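Local coordinates for genome polyprotein (Chicken sicinivirus JSY, PDB 6QWT), which is the 3Dpol part of the polyprotein, an RNA-dependent RNA polymerase that probably copies the viral RNA genome, at residues T88-D102 and I184-H198. Numbering follows the deposited sequence.
Sequences TLTMLEAINGTPLLD and IAGRMLFGGLFEAMH
Leu89 is the bump that fills the notch where helix 184-189 gives way to helix 191-198. With no side chain on Gly191, Leu89 CG and CD1 come right down on its backbone, CG 3.7 Å from Gly191 CA. Beside the notch Leu89 N donates to Met188 O (3.0 Å), a carbonyl close to the helix end.

Small Ala94 lets helix 91-96 settle on helix 184-189, the axes 8.6 Å apart at 112°; its CB nestles against both Arg187 CB and Met188 CG, 3.8 Å from each. Ile95 and Met91 spread over Ile184, CG1 of Ile95 lying 3.7 Å from Ile184 CD1.

Past this alanine the long Arg187 chain bends at chi3 (114°), and its flat, multi-donor head suits backbone carbonyls. NH2 meets Asp102 O at 2.6 Å, in the guanidinium plane and nearly straight, anchoring the chain as it leaves the turn; the bond from NH1 to Ala94 O is too short to trust. Leu101 CD2 covers one guanidinium face, and its CD1 rests on His198 CB. The extended Glu195 chain runs along the turn, CG 3.9 Å from Leu100 CB, its carboxylate meeting Thr98 from the opposite direction; OE2 and Thr98 OG1 lie doubtfully close. That hydroxyl accepts from Leu100 N in an ST turn.

Helix 91-96 and the tight type I turn Thr98-Leu101 thus ride on two successive helices, probably in the fingers, ahead in sequence of palm strand 230-235; helix 136-147 touches Met91, Ile184 and Met188.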
# COMPACT_ATOMS: atom_id res chain seq x y z
N THR A 88 -8.38 20.98 7.63
CA THR A 88 -7.99 20.79 6.24
C THR A 88 -6.69 21.54 5.96
O THR A 88 -6.35 22.52 6.63
CB THR A 88 -9.10 21.24 5.29
OG1 THR A 88 -9.22 22.67 5.33
CG2 THR A 88 -10.43 20.61 5.68
N LEU A 89 -5.97 21.06 4.96
CA LEU A 89 -4.78 21.74 4.48
C LEU A 89 -5.16 22.75 3.40
O LEU A 89 -6.10 22.55 2.64
CB LEU A 89 -3.76 20.75 3.90
CG LEU A 89 -3.13 19.73 4.85
CD1 LEU A 89 -1.99 19.01 4.15
CD2 LEU A 89 -2.64 20.40 6.13
N THR A 90 -4.41 23.85 3.36
CA THR A 90 -4.55 24.79 2.26
C THR A 90 -4.12 24.11 0.96
O THR A 90 -3.42 23.10 0.96
CB THR A 90 -3.71 26.04 2.50
OG1 THR A 90 -2.32 25.70 2.41
CG2 THR A 90 -3.99 26.62 3.88
N MET A 91 -4.56 24.68 -0.16
CA MET A 91 -4.20 24.11 -1.46
C MET A 91 -2.69 24.13 -1.66
O MET A 91 -2.12 23.17 -2.20
CB MET A 91 -4.90 24.85 -2.59
CG MET A 91 -4.62 24.24 -3.95
SD MET A 91 -5.38 25.15 -5.29
CE MET A 91 -7.11 25.06 -4.85
N LEU A 92 -2.03 25.20 -1.23
CA LEU A 92 -0.58 25.29 -1.38
C LEU A 92 0.13 24.30 -0.46
O LEU A 92 1.15 23.72 -0.84
CB LEU A 92 -0.11 26.72 -1.09
CG LEU A 92 -0.25 27.70 -2.25
CD1 LEU A 92 -0.33 29.13 -1.75
CD2 LEU A 92 0.92 27.53 -3.22
N GLU A 93 -0.40 24.09 0.75
CA GLU A 93 0.18 23.09 1.64
C GLU A 93 -0.01 21.69 1.07
O GLU A 93 0.90 20.85 1.15
CB GLU A 93 -0.45 23.19 3.02
CG GLU A 93 0.20 24.22 3.93
CD GLU A 93 -0.58 24.45 5.21
OE1 GLU A 93 -1.82 24.33 5.19
OE2 GLU A 93 0.06 24.75 6.24
N ALA A 94 -1.17 21.41 0.48
CA ALA A 94 -1.41 20.09 -0.10
C ALA A 94 -0.46 19.82 -1.27
O ALA A 94 -0.11 18.67 -1.52
CB ALA A 94 -2.86 19.97 -0.55
N ILE A 95 -0.04 20.87 -1.97
CA ILE A 95 0.87 20.70 -3.10
C ILE A 95 2.31 20.59 -2.63
O ILE A 95 3.04 19.67 -3.01
CB ILE A 95 0.69 21.86 -4.10
CG1 ILE A 95 -0.67 21.77 -4.79
CG2 ILE A 95 1.82 21.85 -5.13
CD1 ILE A 95 -1.05 23.01 -5.56
N ASN A 96 2.75 21.53 -1.78
CA ASN A 96 4.15 21.65 -1.42
C ASN A 96 4.53 20.97 -0.11
O ASN A 96 5.71 20.70 0.11
CB ASN A 96 4.54 23.13 -1.35
CG ASN A 96 4.41 23.83 -2.68
OD1 ASN A 96 5.25 23.67 -3.57
ND2 ASN A 96 3.34 24.60 -2.84
N GLY A 97 3.57 20.70 0.77
CA GLY A 97 3.83 19.96 1.98
C GLY A 97 3.83 20.84 3.22
O GLY A 97 3.71 22.07 3.16
N THR A 98 3.96 20.18 4.36
CA THR A 98 3.99 20.81 5.68
C THR A 98 5.14 20.19 6.47
O THR A 98 5.77 19.24 5.99
CB THR A 98 2.66 20.63 6.41
OG1 THR A 98 2.56 19.30 6.92
CG2 THR A 98 1.47 20.92 5.50
N PRO A 99 5.45 20.67 7.68
CA PRO A 99 6.45 19.98 8.50
C PRO A 99 6.13 18.52 8.79
O PRO A 99 7.04 17.77 9.19
CB PRO A 99 6.48 20.81 9.80
CG PRO A 99 6.10 22.17 9.37
CD PRO A 99 5.10 22.00 8.25
N LEU A 100 4.89 18.08 8.60
CA LEU A 100 4.50 16.71 8.92
C LEU A 100 4.13 15.88 7.70
O LEU A 100 3.78 14.70 7.85
CB LEU A 100 3.33 16.71 9.90
CG LEU A 100 3.58 17.42 11.23
CD1 LEU A 100 2.32 17.43 12.08
CD2 LEU A 100 4.73 16.77 11.97
N LEU A 101 4.19 16.45 6.49
CA LEU A 101 3.74 15.75 5.30
C LEU A 101 4.47 16.31 4.09
O LEU A 101 4.47 17.52 3.86
CB LEU A 101 2.22 15.88 5.12
CG LEU A 101 1.52 14.88 4.19
CD1 LEU A 101 1.53 13.48 4.78
CD2 LEU A 101 0.10 15.34 3.90
N ASP A 102 5.09 15.43 3.31
CA ASP A 102 5.85 15.86 2.14
C ASP A 102 4.91 16.27 1.01
O ASP A 102 3.75 15.85 0.94
CB ASP A 102 6.78 14.75 1.67
CG ASP A 102 8.16 14.83 2.30
OD1 ASP A 102 8.78 15.92 2.25
OD2 ASP A 102 8.62 13.81 2.85
N ILE A 184 -5.01 16.43 -5.09
CA ILE A 184 -4.81 17.65 -4.32
C ILE A 184 -6.04 17.97 -3.48
O ILE A 184 -5.93 18.39 -2.32
CB ILE A 184 -4.43 18.81 -5.26
CG1 ILE A 184 -3.07 18.54 -5.91
CG2 ILE A 184 -4.39 20.12 -4.51
CD1 ILE A 184 -2.70 19.52 -6.99
N ALA A 185 -7.24 17.77 -4.05
CA ALA A 185 -8.45 17.96 -3.26
C ALA A 185 -8.50 16.98 -2.09
O ALA A 185 -8.92 17.35 -0.99
CB ALA A 185 -9.69 17.79 -4.15
N GLY A 186 -8.07 15.74 -2.31
CA GLY A 186 -8.06 14.77 -1.23
C GLY A 186 -7.04 15.10 -0.16
O GLY A 186 -7.30 14.93 1.03
N ARG A 187 -5.86 15.58 -0.57
CA ARG A 187 -4.87 16.03 0.41
C ARG A 187 -5.32 17.29 1.13
O ARG A 187 -4.81 17.57 2.23
CB ARG A 187 -3.52 16.27 -0.28
CG ARG A 187 -2.92 15.03 -0.91
CD ARG A 187 -1.63 15.35 -1.64
NE ARG A 187 -0.48 14.72 -1.00
CZ ARG A 187 0.52 15.40 -0.43
NH1 ARG A 187 0.52 16.72 -0.44
NH2 ARG A 187 1.52 14.74 0.14
N MET A 188 -6.24 18.05 0.56
CA MET A 188 -6.79 19.19 1.29
C MET A 188 -7.76 18.71 2.37
O MET A 188 -7.62 19.06 3.54
CB MET A 188 -7.47 20.16 0.33
CG MET A 188 -6.49 20.95 -0.53
SD MET A 188 -7.32 21.91 -1.82
CE MET A 188 -8.14 23.17 -0.84
N LEU A 189 -8.74 17.89 1.98
CA LEU A 189 -9.79 17.46 2.90
C LEU A 189 -9.23 16.59 4.02
O LEU A 189 -9.61 16.75 5.19
CB LEU A 189 -10.89 16.71 2.15
CG LEU A 189 -11.67 17.48 1.09
CD1 LEU A 189 -12.57 16.53 0.31
CD2 LEU A 189 -12.49 18.58 1.75
N PHE A 190 -8.35 15.65 3.68
CA PHE A 190 -7.86 14.66 4.63
C PHE A 190 -6.41 14.88 5.04
O PHE A 190 -5.83 14.03 5.73
CB PHE A 190 -8.02 13.25 4.04
CG PHE A 190 -9.43 12.92 3.65
CD1 PHE A 190 -10.34 12.47 4.60
CD2 PHE A 190 -9.85 13.05 2.33
CE1 PHE A 190 -11.64 12.17 4.25
CE2 PHE A 190 -11.16 12.75 1.98
CZ PHE A 190 -12.05 12.31 2.93
N GLY A 191 -5.81 16.01 4.64
CA GLY A 191 -4.41 16.24 4.96
C GLY A 191 -4.14 16.33 6.45
O GLY A 191 -3.10 15.88 6.93
N GLY A 192 -5.08 16.90 7.20
CA GLY A 192 -4.95 16.91 8.65
C GLY A 192 -4.92 15.50 9.23
O GLY A 192 -4.14 15.21 10.13
N LEU A 193 -5.77 14.61 8.71
CA LEU A 193 -5.71 13.22 9.12
C LEU A 193 -4.40 12.57 8.67
O LEU A 193 -3.77 11.84 9.45
CB LEU A 193 -6.91 12.45 8.56
CG LEU A 193 -6.97 10.95 8.85
CD1 LEU A 193 -7.15 10.69 10.34
CD2 LEU A 193 -8.08 10.30 8.05
N PHE A 194 -3.98 12.83 7.43
CA PHE A 194 -2.73 12.25 6.94
C PHE A 194 -1.55 12.72 7.77
O PHE A 194 -0.66 11.93 8.09
CB PHE A 194 -2.52 12.61 5.46
CG PHE A 194 -3.58 12.05 4.54
CD1 PHE A 194 -4.36 10.97 4.93
CD2 PHE A 194 -3.80 12.62 3.29
CE1 PHE A 194 -5.33 10.46 4.08
CE2 PHE A 194 -4.77 12.11 2.44
CZ PHE A 194 -5.54 11.03 2.84
N GLU A 195 -1.52 14.01 8.13
CA GLU A 195 -0.46 14.52 9.00
C GLU A 195 -0.41 13.73 10.31
O GLU A 195 0.66 13.30 10.74
CB GLU A 195 -0.69 16.00 9.29
CG GLU A 195 -0.16 16.94 8.24
CD GLU A 195 -0.20 18.38 8.71
OE1 GLU A 195 -1.14 18.74 9.45
OE2 GLU A 195 0.71 19.15 8.34
N ALA A 196 -1.57 13.54 10.94
CA ALA A 196 -1.60 12.91 12.25
C ALA A 196 -1.14 11.46 12.19
O ALA A 196 -0.48 10.97 13.12
CB ALA A 196 -3.01 12.99 12.84
N MET A 197 -1.47 10.75 11.11
CA MET A 197 -1.17 9.33 11.02
C MET A 197 0.19 9.05 10.38
O MET A 197 0.98 8.27 10.91
CB MET A 197 -2.27 8.61 10.24
CG MET A 197 -3.63 8.67 10.91
SD MET A 197 -4.90 7.80 9.99
CE MET A 197 -4.29 6.11 10.06
N HIS A 198 0.47 9.70 9.24
CA HIS A 198 1.72 9.47 8.53
C HIS A 198 2.93 9.84 9.37
O HIS A 198 3.98 9.19 9.28
CB HIS A 198 1.73 10.26 7.21
CG HIS A 198 2.81 9.85 6.26
ND1 HIS A 198 4.09 10.36 6.32
CD2 HIS A 198 2.79 8.98 5.22
CE1 HIS A 198 4.82 9.82 5.36
NE2 HIS A 198 4.06 8.98 4.67
O HOH W 1 4.89 12.56 7.77